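Local coordinates for esterase family protein (Staphylococcus aureus, PDB 7L0A), which probably hydrolyses S-formylglutathione to formate and glutathione, as a serine carboxylic ester hydrolase of the esterase D family, at residues T61-Y66 and A126-G131; D101-V106 and I136-T141; L191-V196 and I223-R228. One frame throughout, in Å; residues are numbered along the deposited sequence.

Overall arrangement
The three contacts lie in one alpha/beta-hydrolase fold; contacts 1 and 2 lie near the middle of the chain and contact 3 toward its periphery. Contact 1 holds S129, the predicted nucleophile, and the side chain of H128 lies about 5 Å from that of H242, the predicted charge-relay histidine, and about 3 Å from a bound magnesium ion. Contact 2 uses the same helix, 130-141, farther along; its centre is about 16 Å from that of contact 1, and the two do not touch. Contact 3 pairs helices 188-197 and 216-228, its centre about 18 Å from that of contact 2 and about 25 Å from that of contact 1. Contacts 2 and 3 meet directly, L140 CD1 lying 3.7 Å from L192 N, so helix 130-141 links all three regions.

Contact 1: residues T61-Y66 and A126-G131; sequences TTYMRY and AGHSMG
Y63 and H128 join the short helix 62-66 to the strand-turn-helix of 126-131, whose GxSxG sequence and geometry fit the nucleophile elbow of alpha/beta hydrolases. A126 and G127 come first, still extended: backbone bonds tie A126 to M51 and L53, and G127 to V150 and L152. At H128 the side chain turns toward Y63, with CG placed between the backbone N and the carbonyl carbon (chi1 68°). Its ND1 shares a hydrogen bond of 2.8 Å with Y63 OH, in which either atom could be the donor; the hydroxyl sits at the imidazole edge, near the ring plane. Y63 CE2 follows it along that edge, 3.4 Å from H128 CE1. The rings themselves meet obliquely, with planes at 64° and centroids 5.2 Å apart. Outside the two segments, W247 stacks on H128, while Y244 meets both H128 and Y63, so the pair belongs to an aromatic cluster. Next comes S129, the predicted nucleophile, paired in the predicted charge relay with H242 and D213. Its positive phi, 59°, is the mark of the strained elbow turn. G131 completes the bend, where its N makes a weak 2.8 Å backbone bond to H128 O.

Contact 2: residues D101-V106 and I136-T141; sequences DYILEV and IKFALT
I103 packs on F138 between segments 101-106 and 136-141, the nearest side-chain pair of the two. Its CB bond is directed at the other helix and brings I103 CB to 3.3 Å from F138 CZ, shorter than the usual van der Waals separation, so packing is tight here. The branches then spread around the same corner of the ring. CG2, anti to the backbone N, lies 3.7 Å from F138 CE2, whereas CG1, anti to the carbonyl carbon (chi1 -65°), is a little farther, 3.9 Å from F138 CZ. The tip of the side chain leads away from helix 130-141, so CB and its two branch carbons make the contact. I103 and F138 run across each other at about a right angle, and the carbons reach the ring obliquely. L104, one residue on, slides past F138 in the opposite direction and brings CG to 4.0 Å from F138 CE1. Y100 adds another ring beside F138, with planes nearly parallel. In the fold, helix 99-113 connects strand 79-83 to strand 123-128, and helix 130-141 leads on from there to strand 148-152; the contact thus joins consecutive crossover helices. I103 also touches P83 of strand 79-83, while K137 and T141 touch L191 of helix 188-197.

Contact 3: residues L191-V196 and I223-R228; sequences LLDKAV and IDYLSR
L192 and D193 supply the whole face that segment 191-196 offers to Y225 and L226. Helix 188-197 leads to strand 204-210, and helix 216-228 on to the parallel strand 234-238, so the contact joins successive crossover helices of the alpha/beta-hydrolase fold. The two short segments run nearly parallel, at 22°, with axes 12.0 Å apart. L192 comes first: with CG anti to the backbone N (chi1 -178°), its isobutyl group extends toward the other helix. L192 CD2 does most of the touching, 3.6 Å from Y225 CD2 at the ring edge and equally 3.6 Å from L226 CD2. L192 CD1 approaches the same methyl, 3.8 Å from L226 CD2. D193 follows, its carboxylate reaching the end of the phenol: Y225 OH donates to D193 OD1 across 2.5 Å. The acceptor uses its syn lone pair, and OD1 lies in the plane of the phenol although the carboxylate is turned 73° from it. Farther in, L226 touches I207 of strand 204-210. Chemically, the leucine pair lies buried while the phenol-carboxylate bond sits toward solvent; donation to the syn lone pair is consistent with D193 being a carboxylate, whereas the unusually short length is doubtful evidence for anything more.

Contact 1: residues T61-Y66 and A126-G131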
loop_
_atom_site.group_PDB
_atom_site.type_symbol
_atom_site.label_atom_id
_atom_site.label_comp_id
_atom_site.label_asym_id
_atom_site.label_seq_id
_atom_site.Cartn_x
_atom_site.Cartn_y
_atom_site.Cartn_z
ATOM N N THR B 61 5.193 -9.797 -8.306
ATOM C CA THR B 61 6.398 -9.047 -8.641
ATOM C C THR B 61 6.867 -9.233 -10.083
ATOM O O THR B 61 7.747 -8.484 -10.539
ATOM C CB THR B 61 7.589 -9.400 -7.709
ATOM O OG1 THR B 61 8.124 -10.688 -8.019
ATOM C CG2 THR B 61 7.222 -9.294 -6.245
ATOM N N THR B 62 6.308 -10.188 -10.833
ATOM C CA THR B 62 6.952 -10.589 -12.080
ATOM C C THR B 62 6.794 -9.533 -13.166
ATOM O O THR B 62 7.728 -9.305 -13.942
ATOM C CB THR B 62 6.388 -11.931 -12.549
ATOM O OG1 THR B 62 6.380 -12.842 -11.442
ATOM C CG2 THR B 62 7.209 -12.465 -13.676
ATOM N N TYR B 63 5.618 -8.916 -13.282
ATOM C CA TYR B 63 5.461 -7.870 -14.280
ATOM C C TYR B 63 6.428 -6.730 -14.002
ATOM O O TYR B 63 7.038 -6.196 -14.934
ATOM C CB TYR B 63 4.021 -7.341 -14.333
ATOM C CG TYR B 63 3.212 -7.857 -15.504
ATOM C CD1 TYR B 63 3.410 -7.351 -16.776
ATOM C CD2 TYR B 63 2.277 -8.849 -15.336
ATOM C CE1 TYR B 63 2.671 -7.825 -17.871
ATOM C CE2 TYR B 63 1.524 -9.309 -16.400
ATOM C CZ TYR B 63 1.751 -8.803 -17.666
ATOM O OH TYR B 63 1.050 -9.272 -18.764
ATOM N N MET B 64 6.606 -6.366 -12.715
ATOM C CA MET B 64 7.560 -5.317 -12.382
ATOM C C MET B 64 8.961 -5.673 -12.842
ATOM O O MET B 64 9.683 -4.817 -13.365
ATOM C CB MET B 64 7.572 -5.065 -10.878
ATOM C CG MET B 64 6.265 -4.518 -10.343
ATOM S SD MET B 64 5.795 -2.889 -11.013
ATOM C CE MET B 64 7.197 -1.869 -10.620
ATOM N N ARG B 65 9.377 -6.927 -12.634
ATOM C CA ARG B 65 10.743 -7.339 -12.906
ATOM C C ARG B 65 10.991 -7.572 -14.391
ATOM O O ARG B 65 12.044 -7.179 -14.912
ATOM C CB ARG B 65 11.064 -8.590 -12.099
ATOM C CG ARG B 65 11.151 -8.353 -10.613
ATOM C CD ARG B 65 10.808 -9.587 -9.822
ATOM N NE ARG B 65 11.681 -10.694 -10.105
ATOM C CZ ARG B 65 11.484 -11.913 -9.627
ATOM N NH1 ARG B 65 10.409 -12.171 -8.872
ATOM N NH2 ARG B 65 12.305 -12.877 -9.955
ATOM N N TYR B 66 10.054 -8.212 -15.091
ATOM C CA TYR B 66 10.300 -8.690 -16.445
ATOM C C TYR B 66 9.753 -7.775 -17.526
ATOM O O TYR B 66 9.872 -8.113 -18.720
ATOM C CB TYR B 66 9.725 -10.141 -16.578
ATOM C CG TYR B 66 10.689 -11.115 -15.926
ATOM C CD1 TYR B 66 10.750 -11.251 -14.554
ATOM C CD2 TYR B 66 11.647 -11.777 -16.673
ATOM C CE1 TYR B 66 11.720 -12.036 -13.942
ATOM C CE2 TYR B 66 12.606 -12.587 -16.074
ATOM C CZ TYR B 66 12.646 -12.697 -14.712
ATOM O OH TYR B 66 13.639 -13.451 -14.094
ATOM N N ALA B 126 -6.656 -6.442 -17.470
ATOM C CA ALA B 126 -5.787 -7.062 -18.456
ATOM C C ALA B 126 -5.042 -8.204 -17.809
ATOM O O ALA B 126 -4.915 -8.267 -16.579
ATOM C CB ALA B 126 -4.777 -6.064 -19.041
ATOM N N GLY B 127 -4.498 -9.089 -18.638
ATOM C CA GLY B 127 -3.691 -10.177 -18.123
ATOM C C GLY B 127 -3.325 -11.146 -19.210
ATOM O O GLY B 127 -3.926 -11.156 -20.292
ATOM N N HIS B 128 -2.352 -11.988 -18.911
ATOM C CA HIS B 128 -1.888 -12.960 -19.897
ATOM C C HIS B 128 -2.061 -14.400 -19.437
ATOM O O HIS B 128 -1.975 -14.735 -18.247
ATOM C CB HIS B 128 -0.412 -12.704 -20.238
ATOM C CG HIS B 128 0.541 -12.982 -19.116
ATOM N ND1 HIS B 128 0.935 -12.004 -18.219
ATOM C CD2 HIS B 128 1.213 -14.106 -18.761
ATOM C CE1 HIS B 128 1.787 -12.527 -17.357
ATOM N NE2 HIS B 128 1.985 -13.791 -17.674
ATOM N N SER B 129 -2.281 -15.281 -20.428
ATOM C CA SER B 129 -2.392 -16.732 -20.253
ATOM C C SER B 129 -3.547 -17.019 -19.296
ATOM O O SER B 129 -4.700 -16.695 -19.644
ATOM C CB SER B 129 -1.033 -17.326 -19.871
ATOM O OG SER B 129 -1.021 -18.684 -20.250
ATOM N N MET B 130 -3.336 -17.632 -18.130
ATOM C CA MET B 130 -4.486 -17.773 -17.233
ATOM C C MET B 130 -5.025 -16.436 -16.773
ATOM O O MET B 130 -6.212 -16.330 -16.438
ATOM C CB MET B 130 -4.167 -18.650 -16.024
ATOM C CG MET B 130 -4.184 -20.123 -16.362
ATOM S SD MET B 130 -5.727 -20.755 -17.027
ATOM C CE MET B 130 -6.900 -20.269 -15.762
ATOM N N GLY B 131 -4.170 -15.406 -16.679
ATOM C CA GLY B 131 -4.656 -14.069 -16.445
ATOM C C GLY B 131 -5.459 -13.499 -17.597
ATOM O O GLY B 131 -6.211 -12.544 -17.403
#

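Contact 2: residues D101-V106 and I136-T141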
loop_
_atom_site.group_PDB
_atom_site.type_symbol
_atom_site.label_atom_id
_atom_site.label_comp_id
_atom_site.label_asym_id
_atom_site.label_seq_id
_atom_site.Cartn_x
_atom_site.Cartn_y
_atom_site.Cartn_z
ATOM N N ASP B 101 -13.861 -14.633 -6.867
ATOM C CA ASP B 101 -14.229 -13.851 -5.698
ATOM C C ASP B 101 -13.033 -13.066 -5.183
ATOM O O ASP B 101 -13.182 -11.937 -4.693
ATOM C CB ASP B 101 -14.767 -14.777 -4.628
ATOM C CG ASP B 101 -15.799 -15.756 -5.202
ATOM O OD1 ASP B 101 -16.955 -15.304 -5.400
ATOM O OD2 ASP B 101 -15.443 -16.930 -5.506
ATOM N N TYR B 102 -11.857 -13.679 -5.250
ATOM C CA TYR B 102 -10.645 -13.051 -4.737
ATOM C C TYR B 102 -10.269 -11.813 -5.541
ATOM O O TYR B 102 -9.935 -10.769 -4.961
ATOM C CB TYR B 102 -9.507 -14.072 -4.737
ATOM C CG TYR B 102 -8.135 -13.505 -4.524
ATOM C CD1 TYR B 102 -7.805 -12.806 -3.367
ATOM C CD2 TYR B 102 -7.169 -13.614 -5.523
ATOM C CE1 TYR B 102 -6.525 -12.283 -3.198
ATOM C CE2 TYR B 102 -5.902 -13.076 -5.363
ATOM C CZ TYR B 102 -5.607 -12.419 -4.203
ATOM O OH TYR B 102 -4.327 -11.885 -4.034
ATOM N N ILE B 103 -10.288 -11.906 -6.875
ATOM C CA ILE B 103 -9.952 -10.732 -7.662
ATOM C C ILE B 103 -10.956 -9.605 -7.395
ATOM O O ILE B 103 -10.577 -8.427 -7.317
ATOM C CB ILE B 103 -9.857 -11.071 -9.162
ATOM C CG1 ILE B 103 -8.706 -12.036 -9.437
ATOM C CG2 ILE B 103 -9.587 -9.790 -9.977
ATOM C CD1 ILE B 103 -7.368 -11.556 -8.953
ATOM N N LEU B 104 -12.225 -9.941 -7.172
ATOM C CA LEU B 104 -13.209 -8.903 -6.872
ATOM C C LEU B 104 -12.976 -8.319 -5.482
ATOM O O LEU B 104 -13.222 -7.131 -5.260
ATOM C CB LEU B 104 -14.621 -9.451 -7.034
ATOM C CG LEU B 104 -14.960 -9.742 -8.492
ATOM C CD1 LEU B 104 -16.324 -10.396 -8.566
ATOM C CD2 LEU B 104 -14.953 -8.503 -9.362
ATOM N N GLU B 105 -12.492 -9.130 -4.540
ATOM C CA GLU B 105 -12.087 -8.611 -3.239
ATOM C C GLU B 105 -10.935 -7.627 -3.383
ATOM O O GLU B 105 -10.952 -6.553 -2.765
ATOM C CB GLU B 105 -11.692 -9.765 -2.321
ATOM C CG GLU B 105 -10.946 -9.282 -1.060
ATOM C CD GLU B 105 -10.346 -10.418 -0.268
ATOM O OE1 GLU B 105 -9.134 -10.546 -0.272
ATOM O OE2 GLU B 105 -11.132 -11.247 0.294
ATOM N N VAL B 106 -9.913 -7.983 -4.172
ATOM C CA VAL B 106 -8.785 -7.070 -4.363
ATOM C C VAL B 106 -9.294 -5.749 -4.930
ATOM O O VAL B 106 -8.928 -4.661 -4.457
ATOM C CB VAL B 106 -7.705 -7.689 -5.268
ATOM C CG1 VAL B 106 -6.645 -6.669 -5.582
ATOM C CG2 VAL B 106 -7.083 -8.904 -4.598
ATOM N N ILE B 136 -10.966 -12.212 -19.637
ATOM C CA ILE B 136 -12.179 -12.403 -20.428
ATOM C C ILE B 136 -13.340 -12.852 -19.544
ATOM O O ILE B 136 -14.487 -12.440 -19.771
ATOM C CB ILE B 136 -11.929 -13.377 -21.593
ATOM C CG1 ILE B 136 -13.049 -13.278 -22.640
ATOM C CG2 ILE B 136 -11.798 -14.813 -21.165
ATOM C CD1 ILE B 136 -13.067 -11.974 -23.401
ATOM N N LYS B 137 -13.062 -13.627 -18.484
ATOM C CA LYS B 137 -14.165 -13.994 -17.580
ATOM C C LYS B 137 -14.733 -12.753 -16.877
ATOM O O LYS B 137 -15.952 -12.602 -16.766
ATOM C CB LYS B 137 -13.697 -15.028 -16.559
ATOM C CG LYS B 137 -14.747 -15.341 -15.519
ATOM C CD LYS B 137 -14.557 -16.694 -14.857
ATOM C CE LYS B 137 -15.761 -16.993 -13.939
ATOM N NZ LYS B 137 -15.863 -18.420 -13.528
ATOM N N PHE B 138 -13.873 -11.847 -16.403
ATOM C CA PHE B 138 -14.358 -10.626 -15.763
ATOM C C PHE B 138 -15.018 -9.696 -16.768
ATOM O O PHE B 138 -16.011 -9.044 -16.440
ATOM C CB PHE B 138 -13.216 -9.915 -15.004
ATOM C CG PHE B 138 -12.758 -10.674 -13.783
ATOM C CD1 PHE B 138 -13.615 -10.893 -12.716
ATOM C CD2 PHE B 138 -11.476 -11.179 -13.723
ATOM C CE1 PHE B 138 -13.193 -11.616 -11.617
ATOM C CE2 PHE B 138 -11.033 -11.901 -12.619
ATOM C CZ PHE B 138 -11.907 -12.131 -11.578
ATOM N N ALA B 139 -14.506 -9.635 -17.999
ATOM C CA ALA B 139 -15.162 -8.829 -19.023
ATOM C C ALA B 139 -16.595 -9.277 -19.283
ATOM O O ALA B 139 -17.456 -8.430 -19.561
ATOM C CB ALA B 139 -14.378 -8.881 -20.334
ATOM N N LEU B 140 -16.861 -10.575 -19.197
ATOM C CA LEU B 140 -18.162 -11.116 -19.541
ATOM C C LEU B 140 -19.080 -11.327 -18.345
ATOM O O LEU B 140 -20.248 -11.650 -18.560
ATOM C CB LEU B 140 -17.998 -12.448 -20.288
ATOM C CG LEU B 140 -17.214 -12.410 -21.605
ATOM C CD1 LEU B 140 -16.856 -13.774 -22.156
ATOM C CD2 LEU B 140 -17.993 -11.629 -22.679
ATOM N N THR B 141 -18.591 -11.153 -17.120
ATOM C CA THR B 141 -19.411 -11.244 -15.908
ATOM C C THR B 141 -19.458 -9.960 -15.089
ATOM O O THR B 141 -20.389 -9.792 -14.287
ATOM C CB THR B 141 -18.912 -12.384 -15.004
ATOM O OG1 THR B 141 -17.558 -12.100 -14.600
ATOM C CG2 THR B 141 -18.984 -13.731 -15.742
#

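Contact 3: residues L191-V196 and I223-R228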
loop_
_atom_site.group_PDB
_atom_site.type_symbol
_atom_site.label_atom_id
_atom_site.label_comp_id
_atom_site.label_asym_id
_atom_site.label_seq_id
_atom_site.Cartn_x
_atom_site.Cartn_y
_atom_site.Cartn_z
ATOM N N LEU B 191 -19.783 -18.199 -21.269
ATOM C CA LEU B 191 -19.970 -16.876 -20.694
ATOM C C LEU B 191 -20.289 -15.858 -21.775
ATOM O O LEU B 191 -21.075 -14.925 -21.567
ATOM C CB LEU B 191 -18.722 -16.471 -19.939
ATOM C CG LEU B 191 -18.395 -17.269 -18.665
ATOM C CD1 LEU B 191 -17.048 -16.812 -18.132
ATOM C CD2 LEU B 191 -19.467 -17.060 -17.641
ATOM N N LEU B 192 -19.659 -16.009 -22.932
ATOM C CA LEU B 192 -19.887 -15.080 -24.030
ATOM C C LEU B 192 -21.324 -15.162 -24.511
ATOM O O LEU B 192 -21.998 -14.132 -24.672
ATOM C CB LEU B 192 -18.905 -15.391 -25.147
ATOM C CG LEU B 192 -18.885 -14.535 -26.410
ATOM C CD1 LEU B 192 -18.604 -13.079 -26.137
ATOM C CD2 LEU B 192 -17.805 -15.165 -27.298
ATOM N N ASP B 193 -21.805 -16.381 -24.734
ATOM C CA ASP B 193 -23.179 -16.571 -25.180
ATOM C C ASP B 193 -24.179 -16.046 -24.160
ATOM O O ASP B 193 -25.217 -15.483 -24.533
ATOM C CB ASP B 193 -23.428 -18.040 -25.474
ATOM C CG ASP B 193 -22.682 -18.530 -26.703
ATOM O OD1 ASP B 193 -22.289 -17.697 -27.561
ATOM O OD2 ASP B 193 -22.507 -19.761 -26.810
ATOM N N LYS B 194 -23.887 -16.220 -22.871
ATOM C CA LYS B 194 -24.789 -15.742 -21.833
ATOM C C LYS B 194 -24.783 -14.218 -21.751
ATOM O O LYS B 194 -25.844 -13.595 -21.625
ATOM C CB LYS B 194 -24.394 -16.368 -20.494
ATOM C CG LYS B 194 -25.359 -16.140 -19.355
ATOM C CD LYS B 194 -24.879 -16.874 -18.121
ATOM C CE LYS B 194 -25.733 -16.510 -16.914
ATOM N NZ LYS B 194 -25.488 -15.091 -16.529
ATOM N N ALA B 195 -23.601 -13.599 -21.847
ATOM C CA ALA B 195 -23.502 -12.148 -21.707
ATOM C C ALA B 195 -24.341 -11.435 -22.756
ATOM O O ALA B 195 -25.034 -10.458 -22.446
ATOM C CB ALA B 195 -22.039 -11.718 -21.807
ATOM N N VAL B 196 -24.264 -11.898 -24.002
ATOM C CA VAL B 196 -25.068 -11.345 -25.084
ATOM C C VAL B 196 -26.550 -11.502 -24.769
ATOM O O VAL B 196 -27.357 -10.570 -24.940
ATOM C CB VAL B 196 -24.684 -12.032 -26.409
ATOM C CG1 VAL B 196 -25.835 -11.888 -27.423
ATOM C CG2 VAL B 196 -23.341 -11.497 -26.924
ATOM N N ILE B 223 -11.520 -15.116 -31.703
ATOM C CA ILE B 223 -11.926 -13.864 -32.340
ATOM C C ILE B 223 -12.807 -14.125 -33.554
ATOM O O ILE B 223 -13.646 -13.295 -33.908
ATOM C CB ILE B 223 -10.727 -12.980 -32.724
ATOM C CG1 ILE B 223 -9.838 -13.640 -33.769
ATOM C CG2 ILE B 223 -9.934 -12.661 -31.480
ATOM C CD1 ILE B 223 -8.672 -12.748 -34.212
ATOM N N ASP B 224 -12.610 -15.244 -34.247
ATOM C CA ASP B 224 -13.517 -15.618 -35.320
ATOM C C ASP B 224 -14.946 -15.802 -34.809
ATOM O O ASP B 224 -15.918 -15.363 -35.453
ATOM C CB ASP B 224 -12.994 -16.894 -35.972
ATOM C CG ASP B 224 -11.867 -16.637 -36.959
ATOM O OD1 ASP B 224 -11.545 -15.455 -37.203
ATOM O OD2 ASP B 224 -11.289 -17.624 -37.476
ATOM N N TYR B 225 -15.100 -16.436 -33.650
ATOM C CA TYR B 225 -16.421 -16.547 -33.055
ATOM C C TYR B 225 -16.967 -15.181 -32.646
ATOM O O TYR B 225 -18.133 -14.867 -32.921
ATOM C CB TYR B 225 -16.401 -17.536 -31.872
ATOM C CG TYR B 225 -17.798 -17.816 -31.335
ATOM C CD1 TYR B 225 -18.779 -18.360 -32.152
ATOM C CD2 TYR B 225 -18.145 -17.520 -30.013
ATOM C CE1 TYR B 225 -20.063 -18.602 -31.670
ATOM C CE2 TYR B 225 -19.431 -17.751 -29.532
ATOM C CZ TYR B 225 -20.387 -18.302 -30.369
ATOM O OH TYR B 225 -21.660 -18.528 -29.882
ATOM N N LEU B 226 -16.150 -14.342 -32.003
ATOM C CA LEU B 226 -16.581 -12.972 -31.727
ATOM C C LEU B 226 -17.142 -12.303 -32.982
ATOM O O LEU B 226 -18.193 -11.646 -32.941
ATOM C CB LEU B 226 -15.424 -12.140 -31.180
ATOM C CG LEU B 226 -14.927 -12.495 -29.795
ATOM C CD1 LEU B 226 -13.761 -11.529 -29.447
ATOM C CD2 LEU B 226 -16.012 -12.387 -28.774
ATOM N N SER B 227 -16.423 -12.431 -34.109
ATOM C CA SER B 227 -16.893 -11.813 -35.343
ATOM C C SER B 227 -18.260 -12.379 -35.747
ATOM O O SER B 227 -19.152 -11.642 -36.196
ATOM C CB SER B 227 -15.897 -12.043 -36.484
ATOM O OG SER B 227 -14.717 -11.260 -36.299
ATOM N N ARG B 228 -18.436 -13.699 -35.612
ATOM C CA ARG B 228 -19.671 -14.329 -36.080
ATOM C C ARG B 228 -20.871 -13.932 -35.227
ATOM O O ARG B 228 -21.995 -13.906 -35.730
ATOM C CB ARG B 228 -19.535 -15.857 -36.106
ATOM C CG ARG B 228 -18.613 -16.358 -37.234
ATOM C CD ARG B 228 -18.679 -17.857 -37.473
ATOM N NE ARG B 228 -18.391 -18.688 -36.308
ATOM C CZ ARG B 228 -17.166 -19.034 -35.919
ATOM N NH1 ARG B 228 -16.120 -18.595 -36.573
ATOM N NH2 ARG B 228 -16.994 -19.816 -34.866
#